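Local structure of polysaccharide deacetylase (Ammonifex degensii, 4WCJ) at residues 138-141 and 142-145; 122-125 and 126-129; 62-65 and 66-70. The protein probably removes N-acetyl groups from poly-beta-1,6-N-acetyl-D-glucosamine, as a zinc-binding family 4 carbohydrate esterase of the IcaB type. All blocks are in the same frame, centred on the assembly; numbering follows the deposited sequence.

Contact 1 of 3, residues 138-141 and 142-145; sequences CSWE and QIKE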
ATOM      1  N   CYS A 138       5.075 -12.846  -5.636  1.00 27.27           N
ATOM      2  CA  CYS A 138       6.450 -12.886  -5.167  1.00 27.73           C
ATOM      3  C   CYS A 138       6.634 -14.056  -4.213  1.00 25.39           C
ATOM      4  O   CYS A 138       5.705 -14.435  -3.491  1.00 24.81           O
ATOM      5  CB  CYS A 138       6.829 -11.586  -4.448  1.00 27.34           C
ATOM      6  SG  CYS A 138       6.854 -10.130  -5.474  1.00 28.06           S
ATOM      7  N   SER A 139       7.823 -14.640  -4.232  1.00 24.24           N
ATOM      8  CA  SER A 139       8.210 -15.586  -3.188  1.00 28.40           C
ATOM      9  C   SER A 139       8.726 -14.830  -1.966  1.00 26.53           C
ATOM     10  O   SER A 139       9.015 -13.634  -2.042  1.00 26.45           O
ATOM     11  CB  SER A 139       9.285 -16.532  -3.712  1.00 31.44           C
ATOM     12  OG  SER A 139      10.496 -15.817  -3.930  1.00 32.74           O
ATOM     13  N   TRP A 140       8.849 -15.518  -0.841  1.00 25.46           N
ATOM     14  CA  TRP A 140       9.468 -14.900   0.330  1.00 27.22           C
ATOM     15  C   TRP A 140      10.919 -14.484   0.057  1.00 26.92           C
ATOM     16  O   TRP A 140      11.357 -13.443   0.540  1.00 26.66           O
ATOM     17  CB  TRP A 140       9.384 -15.841   1.524  1.00 31.20           C
ATOM     18  CG  TRP A 140       8.001 -15.865   2.091  1.00 34.38           C
ATOM     19  CD1 TRP A 140       7.117 -16.904   2.073  1.00 36.08           C
ATOM     20  CD2 TRP A 140       7.323 -14.770   2.716  1.00 29.60           C
ATOM     21  NE1 TRP A 140       5.940 -16.531   2.679  1.00 35.55           N
ATOM     22  CE2 TRP A 140       6.038 -15.221   3.069  1.00 33.00           C
ATOM     23  CE3 TRP A 140       7.677 -13.446   2.999  1.00 31.24           C
ATOM     24  CZ2 TRP A 140       5.111 -14.406   3.718  1.00 35.05           C
ATOM     25  CZ3 TRP A 140       6.756 -12.632   3.646  1.00 31.88           C
ATOM     26  CH2 TRP A 140       5.486 -13.120   3.997  1.00 33.72           C
ATOM     27  N   GLU A 141      11.652 -15.269  -0.734  1.00 26.72           N
ATOM     28  CA  GLU A 141      13.026 -14.892  -1.079  1.00 29.29           C
ATOM     29  C   GLU A 141      13.041 -13.558  -1.806  1.00 25.37           C
ATOM     30  O   GLU A 141      13.902 -12.715  -1.575  1.00 30.30           O
ATOM     31  CB  GLU A 141      13.693 -15.952  -1.955  1.00 32.96           C
ATOM     32  CG  GLU A 141      13.936 -17.267  -1.275  1.00 42.54           C
ATOM     33  CD  GLU A 141      14.819 -18.181  -2.101  1.00 56.53           C
ATOM     34  OE1 GLU A 141      15.337 -19.172  -1.541  1.00 64.46           O
ATOM     35  OE2 GLU A 141      14.999 -17.903  -3.309  1.00 60.67           O
ATOM     36  N   GLN A 142      12.070 -13.373  -2.691  1.00 27.43           N
ATOM     37  CA  GLN A 142      12.012 -12.169  -3.494  1.00 26.00           C
ATOM     38  C   GLN A 142      11.615 -10.958  -2.660  1.00 23.66           C
ATOM     39  O   GLN A 142      12.180  -9.882  -2.823  1.00 25.91           O
ATOM     40  CB  GLN A 142      11.053 -12.372  -4.667  1.00 24.00           C
ATOM     41  CG  GLN A 142      11.671 -13.199  -5.801  1.00 28.47           C
ATOM     42  CD  GLN A 142      10.633 -13.764  -6.754  1.00 29.58           C
ATOM     43  OE1 GLN A 142       9.451 -13.873  -6.410  1.00 27.28           O
ATOM     44  NE2 GLN A 142      11.071 -14.132  -7.956  1.00 31.80           N
ATOM     45  N   ILE A 143      10.664 -11.137  -1.747  1.00 21.49           N
ATOM     46  CA  ILE A 143      10.290 -10.063  -0.825  1.00 20.52           C
ATOM     47  C   ILE A 143      11.482  -9.691   0.072  1.00 22.89           C
ATOM     48  O   ILE A 143      11.801  -8.504   0.252  1.00 25.51           O
ATOM     49  CB  ILE A 143       9.084 -10.480   0.029  1.00 20.48           C
ATOM     50  CG1 ILE A 143       7.821 -10.519  -0.837  1.00 22.10           C
ATOM     51  CG2 ILE A 143       8.896  -9.522   1.210  1.00 24.88           C
ATOM     52  CD1 ILE A 143       6.670 -11.242  -0.201  1.00 26.17           C
ATOM     53  N   LYS A 144      12.152 -10.711   0.604  1.00 23.28           N
ATOM     54  CA  LYS A 144      13.325 -10.502   1.442  1.00 25.74           C
ATOM     55  C   LYS A 144      14.405  -9.713   0.716  1.00 27.15           C
ATOM     56  O   LYS A 144      15.043  -8.843   1.313  1.00 28.03           O
ATOM     57  CB  LYS A 144      13.888 -11.840   1.930  1.00 24.54           C
ATOM     58  CG  LYS A 144      13.052 -12.495   3.021  1.00 27.26           C
ATOM     59  CD  LYS A 144      13.522 -13.900   3.327  1.00 30.67           C
ATOM     60  CE  LYS A 144      12.602 -14.580   4.331  1.00 34.21           C
ATOM     61  NZ  LYS A 144      13.089 -15.925   4.732  1.00 37.45           N
ATOM     62  N   GLU A 145      14.615 -10.008  -0.561  1.00 25.99           N
ATOM     63  CA  GLU A 145      15.648  -9.315  -1.328  1.00 29.45           C
ATOM     64  C   GLU A 145      15.283  -7.835  -1.465  1.00 27.88           C
ATOM     65  O   GLU A 145      16.142  -6.952  -1.385  1.00 28.70           O
ATOM     66  CB  GLU A 145      15.828  -9.966  -2.702  1.00 33.63           C
ATOM     67  CG  GLU A 145      16.687  -9.163  -3.656  1.00 36.17           C
ATOM     68  CD  GLU A 145      16.811  -9.804  -5.027  1.00 39.81           C
ATOM     69  OE1 GLU A 145      17.371  -9.146  -5.930  1.00 43.42           O
ATOM     70  OE2 GLU A 145      16.357 -10.959  -5.204  1.00 35.72           O
TER
HETATM   71  O   HOH W   1      15.842 -13.291  -3.904  1.00 49.19           O
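A capping box between S139 and Q142 opens helix 140-148 and serves as a compact example of how a helix start supplies a side-chain acceptor for one of its first amides. S139 stands at the N-cap. Its OG lies between the backbone N and the carbonyl carbon (chi1 68°), which brings the hydroxyl back over the first turn, where Q142 N donates to S139 OG over 3.2 Å. The return bond is the shorter and straighter one: S139 N donates to Q142 OE1 at 2.8 Å, with 171° at the hydrogen and the donor tilted 24° from the amide carbonyl plane. Q142 reaches that far because its chain runs extended beyond CG, alongside S139, so that CG packs 3.4 Å from S139 OG. Two reciprocal bonds thus link the N-cap to the third residue of the helix, one gripping the side-chain oxygen of Q142, the other its backbone N. Regular helical bonding then takes over, with I143 N to S139 O, K144 N to W140 O and E145 N to E141 O. On the inner side, I143 lies next to W140 and points the same way; its CD1 comes obliquely to the indole, 4.0 Å from W140 CE3, while I143 CG1 rests 3.9 Å from C138 CB. On the outer side a water donates to E145 OE2 at 2.7 Å and more weakly to E141 O; E145 OE2 also bonds to the hydroxyl of Y105. The helix start is wedged between two others: W140 stacks on H196 and packs with I143 against helix 179-197, whereas C138 and Q142 touch Y105 of helix 102-114, a few residues beyond strand 91-99 and its zinc ligand D99.

Contact 2 of 3, residues 122-125 and 126-129; sequences FVIA and GQVG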
ATOM      1  N   PHE A 122       2.130  -3.969   0.571  1.00 24.83           N
ATOM      2  CA  PHE A 122       1.128  -4.645   1.386  1.00 25.64           C
ATOM      3  C   PHE A 122       0.847  -6.035   0.828  1.00 24.24           C
ATOM      4  O   PHE A 122       0.203  -6.159  -0.203  1.00 27.40           O
ATOM      5  CB  PHE A 122      -0.170  -3.835   1.424  1.00 25.72           C
ATOM      6  CG  PHE A 122      -0.038  -2.479   2.074  1.00 28.66           C
ATOM      7  CD1 PHE A 122      -0.090  -2.348   3.456  1.00 26.79           C
ATOM      8  CD2 PHE A 122       0.111  -1.332   1.303  1.00 28.50           C
ATOM      9  CE1 PHE A 122       0.005  -1.095   4.048  1.00 26.34           C
ATOM     10  CE2 PHE A 122       0.212  -0.079   1.895  1.00 30.16           C
ATOM     11  CZ  PHE A 122       0.157   0.036   3.266  1.00 29.70           C
ATOM     12  N   VAL A 123       1.313  -7.077   1.504  1.00 23.65           N
ATOM     13  CA  VAL A 123       1.142  -8.417   0.966  1.00 23.90           C
ATOM     14  C   VAL A 123       0.049  -9.235   1.653  1.00 25.21           C
ATOM     15  O   VAL A 123      -0.205  -9.098   2.852  1.00 26.43           O
ATOM     16  CB  VAL A 123       2.472  -9.201   1.014  1.00 24.15           C
ATOM     17  CG1 VAL A 123       3.568  -8.410   0.294  1.00 27.36           C
ATOM     18  CG2 VAL A 123       2.923  -9.501   2.455  1.00 25.06           C
ATOM     19  N   ILE A 124      -0.616 -10.057   0.854  1.00 22.69           N
ATOM     20  CA  ILE A 124      -1.524 -11.081   1.345  1.00 21.00           C
ATOM     21  C   ILE A 124      -0.644 -12.222   1.823  1.00 24.61           C
ATOM     22  O   ILE A 124      -0.218 -13.069   1.034  1.00 23.47           O
ATOM     23  CB  ILE A 124      -2.488 -11.571   0.271  1.00 27.05           C
ATOM     24  CG1 ILE A 124      -3.180 -10.384  -0.401  1.00 27.98           C
ATOM     25  CG2 ILE A 124      -3.512 -12.505   0.889  1.00 29.02           C
ATOM     26  CD1 ILE A 124      -3.879 -10.742  -1.667  1.00 25.27           C
ATOM     27  N   ALA A 125      -0.337 -12.229   3.118  1.00 25.44           N
ATOM     28  CA  ALA A 125       0.772 -13.044   3.612  1.00 25.44           C
ATOM     29  C   ALA A 125       0.577 -14.525   3.339  1.00 25.92           C
ATOM     30  O   ALA A 125       1.551 -15.239   3.115  1.00 28.36           O
ATOM     31  CB  ALA A 125       0.990 -12.795   5.122  1.00 26.32           C
ATOM     32  N   GLY A 126      -0.674 -14.985   3.341  1.00 24.85           N
ATOM     33  CA  GLY A 126      -0.972 -16.383   3.096  1.00 26.00           C
ATOM     34  C   GLY A 126      -0.952 -16.801   1.631  1.00 29.16           C
ATOM     35  O   GLY A 126      -1.057 -17.988   1.326  1.00 31.85           O
ATOM     36  N   GLN A 127      -0.824 -15.833   0.727  1.00 28.41           N
ATOM     37  CA  GLN A 127      -0.786 -16.129  -0.711  1.00 26.01           C
ATOM     38  C   GLN A 127       0.601 -15.910  -1.305  1.00 26.21           C
ATOM     39  O   GLN A 127       0.827 -16.166  -2.489  1.00 27.54           O
ATOM     40  CB  GLN A 127      -1.815 -15.281  -1.476  1.00 26.30           C
ATOM     41  CG  GLN A 127      -3.260 -15.611  -1.160  1.00 27.98           C
ATOM     42  CD  GLN A 127      -3.616 -17.046  -1.501  1.00 30.27           C
ATOM     43  OE1 GLN A 127      -3.024 -17.650  -2.407  1.00 32.51           O
ATOM     44  NE2 GLN A 127      -4.596 -17.599  -0.788  1.00 31.97           N
ATOM     45  N   VAL A 128       1.533 -15.426  -0.490  1.00 28.12           N
ATOM     46  CA  VAL A 128       2.915 -15.280  -0.945  1.00 27.66           C
ATOM     47  C   VAL A 128       3.502 -16.629  -1.375  1.00 28.68           C
ATOM     48  O   VAL A 128       3.325 -17.645  -0.697  1.00 31.41           O
ATOM     49  CB  VAL A 128       3.783 -14.645   0.158  1.00 29.71           C
ATOM     50  CG1 VAL A 128       5.270 -14.749  -0.176  1.00 28.55           C
ATOM     51  CG2 VAL A 128       3.369 -13.201   0.348  1.00 30.83           C
ATOM     52  N   GLY A 129       4.177 -16.648  -2.519  1.00 29.97           N
ATOM     53  CA  GLY A 129       4.837 -17.868  -2.959  1.00 29.73           C
ATOM     54  C   GLY A 129       3.911 -18.807  -3.714  1.00 31.85           C
ATOM     55  O   GLY A 129       4.303 -19.930  -4.064  1.00 33.59           O
TER
HETATM   56  O   HOH W   2       2.992 -17.632   2.162  1.00 43.52           O
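I124 and Q127 lie side by side and point the same way, and here the contact is close: I124 CG2 meets Q127 CG at 3.7 Å. The backbone bond between these two residues holds the turn, Q127 N donating to I124 O over 2.8 Å with 159° at the hydrogen. The donor stands well above the carbonyl plane, 44° out of it. V128 N adds a weak bond of 3.3 Å to I124 O, so a single carbonyl receives two successive amides. Q127 is bent at chi2 (-61°), which leads its amide away from I124 to where NE2 is hydrogen-bonded to D160. Together I124 to Q127 form a type I beta turn, with A125 and G126 at its two corners. It follows strand 119-123 of the beta-alpha barrel, whose strands run parallel, and so lies at the strand's C-terminal end, where barrel enzymes commonly carry their active sites. I124 is a second-shell residue in that setting: its side chain packs on the zinc ligands D99, H157 and H162, and lies about 5 Å from the zinc ion. Its backbone is also hydrogen-bonded to D99, which ties the turn to the neighbouring strand 91-99. By comparison, the other flank of the turn is looser. V123 CB approaches V128 CG2 no nearer than 4.2 Å. A water joins the two sides there, donating to A125 O at 3.0 Å and to V128 O at 2.9 Å.

Contact 3 of 3, residues 62-65 and 66-70; sequences LDYL and RQVGV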
ATOM      1  N   LEU A  62       6.899   8.148 -12.144  1.00 50.84           N
ATOM      2  CA  LEU A  62       7.846   8.447 -11.083  1.00 50.26           C
ATOM      3  C   LEU A  62       8.752   9.590 -11.508  1.00 53.12           C
ATOM      4  O   LEU A  62       8.975  10.530 -10.748  1.00 53.98           O
ATOM      5  CB  LEU A  62       8.675   7.212 -10.732  1.00 48.03           C
ATOM      6  CG  LEU A  62       7.862   5.999 -10.285  1.00 47.45           C
ATOM      7  CD1 LEU A  62       8.793   4.844  -9.916  1.00 43.54           C
ATOM      8  CD2 LEU A  62       6.960   6.362  -9.120  1.00 47.74           C
ATOM      9  N   ASP A  63       9.251   9.510 -12.736  1.00 54.76           N
ATOM     10  CA  ASP A  63      10.124  10.545 -13.267  1.00 57.75           C
ATOM     11  C   ASP A  63       9.419  11.896 -13.305  1.00 63.05           C
ATOM     12  O   ASP A  63      10.004  12.906 -12.922  1.00 65.72           O
ATOM     13  CB  ASP A  63      10.626  10.164 -14.660  1.00 59.25           C
ATOM     14  CG  ASP A  63      11.625   9.021 -14.624  1.00 60.26           C
ATOM     15  OD1 ASP A  63      12.169   8.746 -13.536  1.00 58.87           O
ATOM     16  OD2 ASP A  63      11.869   8.400 -15.681  1.00 61.80           O
ATOM     17  N   TYR A  64       8.167  11.918 -13.755  1.00 61.32           N
ATOM     18  CA  TYR A  64       7.436  13.179 -13.829  1.00 63.23           C
ATOM     19  C   TYR A  64       7.297  13.814 -12.452  1.00 62.61           C
ATOM     20  O   TYR A  64       7.553  14.999 -12.285  1.00 65.07           O
ATOM     21  CB  TYR A  64       6.052  12.991 -14.451  1.00 63.66           C
ATOM     22  CG  TYR A  64       5.269  14.282 -14.499  1.00 68.36           C
ATOM     23  CD1 TYR A  64       5.587  15.272 -15.422  1.00 72.34           C
ATOM     24  CD2 TYR A  64       4.229  14.523 -13.608  1.00 66.02           C
ATOM     25  CE1 TYR A  64       4.885  16.459 -15.466  1.00 74.93           C
ATOM     26  CE2 TYR A  64       3.519  15.714 -13.645  1.00 69.11           C
ATOM     27  CZ  TYR A  64       3.854  16.676 -14.576  1.00 72.91           C
ATOM     28  OH  TYR A  64       3.157  17.861 -14.619  1.00 82.16           O
ATOM     29  N   LEU A  65       6.897  13.014 -11.470  1.00 59.48           N
ATOM     30  CA  LEU A  65       6.707  13.507 -10.111  1.00 58.76           C
ATOM     31  C   LEU A  65       7.986  14.142  -9.584  1.00 69.16           C
ATOM     32  O   LEU A  65       7.967  15.254  -9.060  1.00 72.10           O
ATOM     33  CB  LEU A  65       6.254  12.374  -9.186  1.00 55.20           C
ATOM     34  CG  LEU A  65       4.774  11.984  -9.251  1.00 54.86           C
ATOM     35  CD1 LEU A  65       4.507  10.754  -8.401  1.00 50.98           C
ATOM     36  CD2 LEU A  65       3.900  13.144  -8.806  1.00 56.47           C
ATOM     37  N   ARG A  66       9.097  13.432  -9.744  1.00 58.54           N
ATOM     38  CA  ARG A  66      10.399  13.928  -9.326  1.00 61.07           C
ATOM     39  C   ARG A  66      10.786  15.187 -10.100  1.00 65.07           C
ATOM     40  O   ARG A  66      11.257  16.166  -9.518  1.00 66.97           O
ATOM     41  CB  ARG A  66      11.454  12.831  -9.508  1.00 57.88           C
ATOM     42  CG  ARG A  66      12.875  13.247  -9.187  1.00 61.57           C
ATOM     43  CD  ARG A  66      13.693  12.043  -8.730  1.00 59.66           C
ATOM     44  NE  ARG A  66      13.388  11.665  -7.351  1.00 54.37           N
ATOM     45  CZ  ARG A  66      13.803  10.539  -6.779  1.00 52.12           C
ATOM     46  NH1 ARG A  66      14.525   9.675  -7.472  1.00 51.91           N
ATOM     47  NH2 ARG A  66      13.485  10.276  -5.519  1.00 50.55           N
ATOM     48  N   GLN A  67      10.571  15.152 -11.411  1.00 68.18           N
ATOM     49  CA  GLN A  67      10.883  16.272 -12.292  1.00 73.64           C
ATOM     50  C   GLN A  67      10.218  17.575 -11.843  1.00 75.33           C
ATOM     51  O   GLN A  67      10.853  18.629 -11.860  1.00 76.57           O
ATOM     52  CB  GLN A  67      10.467  15.941 -13.731  1.00 78.01           C
ATOM     53  CG  GLN A  67      10.793  17.021 -14.755  1.00 85.78           C
ATOM     54  CD  GLN A  67      10.242  16.702 -16.135  1.00 89.81           C
ATOM     55  OE1 GLN A  67       9.488  15.745 -16.309  1.00 89.47           O
ATOM     56  NE2 GLN A  67      10.618  17.507 -17.125  1.00 94.11           N
ATOM     57  N   VAL A  68       8.951  17.503 -11.436  1.00 66.94           N
ATOM     58  CA  VAL A  68       8.209  18.704 -11.043  1.00 68.58           C
ATOM     59  C   VAL A  68       8.330  18.976  -9.539  1.00 68.08           C
ATOM     60  O   VAL A  68       7.624  19.821  -8.988  1.00 68.38           O
ATOM     61  CB  VAL A  68       6.717  18.607 -11.435  1.00 67.59           C
ATOM     62  CG1 VAL A  68       6.109  19.994 -11.555  1.00 71.69           C
ATOM     63  CG2 VAL A  68       6.568  17.898 -12.757  1.00 67.11           C
ATOM     64  N   GLY A  69       9.232  18.263  -8.875  1.00 68.16           N
ATOM     65  CA  GLY A  69       9.630  18.633  -7.527  1.00 71.91           C
ATOM     66  C   GLY A  69       8.981  17.910  -6.360  1.00 72.19           C
ATOM     67  O   GLY A  69       9.121  18.339  -5.215  1.00 72.17           O
ATOM     68  N   VAL A  70       8.277  16.816  -6.640  1.00 71.31           N
ATOM     69  CA  VAL A  70       7.663  16.004  -5.591  1.00 66.07           C
ATOM     70  C   VAL A  70       8.712  15.217  -4.788  1.00 61.63           C
ATOM     71  O   VAL A  70       9.592  14.579  -5.370  1.00 57.21           O
ATOM     72  CB  VAL A  70       6.634  15.023  -6.192  1.00 62.46           C
ATOM     73  CG1 VAL A  70       6.399  13.850  -5.270  1.00 62.38           C
ATOM     74  CG2 VAL A  70       5.326  15.745  -6.510  1.00 59.39           C
TER
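The Y64 ring receives V68 CG2 over one face in a CH-pi contact, the methyl 3.6 Å from the ring centroid and offset toward the rim. Q67 OE1 approaches the same ring obliquely, 4.0 Å from Y64 CD1, with the amide plane turned 81° from that of the ring. Y64 and Q67 lie in the last turn of helix 55-67 and V68 just beyond it, where a Schellman motif ends the helix. With CG anti to the backbone N (chi1 178°), the Y64 ring lies alongside the helix, where V68, one turn on, sets CG2 on its face. The ring also packs on A257 and Q261 of helix 253-261. The regular bonds R66 N to L62 O, Q67 N to D63 O and V68 N to Y64 O lead up to the stop, where G69, with a phi of 98°, is the C-prime residue and reverses the chain. G69 N then bonds to R66 O, and V70 N reaches back to L65 O at 2.9 Å. On the polar side, D63 forms a salt bridge with R115, and R66 NH1 bonds to the R115 carbonyl. The apolar contact that goes with a Schellman motif, between C3 (L65) and C'' (V70), is made by L65 CD2 against V70 CG2, 3.8 Å apart.

In the fold
From the N terminus, contact 3 comes first: it ends helix 55-67 and turns the chain into strand 71-72, at the periphery of the chain, beside helix 253-261. Contact 2 follows after strands 91-99 and 119-123 and turns the chain out of the latter, beside the zinc site. Contact 1 then starts helix 140-148, which leads into strand 152-156. The three lie in series, neither nested nor crossed. Contacts 2 and 1 join directly: C138 O probably accepts from G129 N at 2.9 Å, and V128 CG1 packs on W140 CE2. Contact 3 lies across the chain's centre from contact 2, their centres about 30 Å apart.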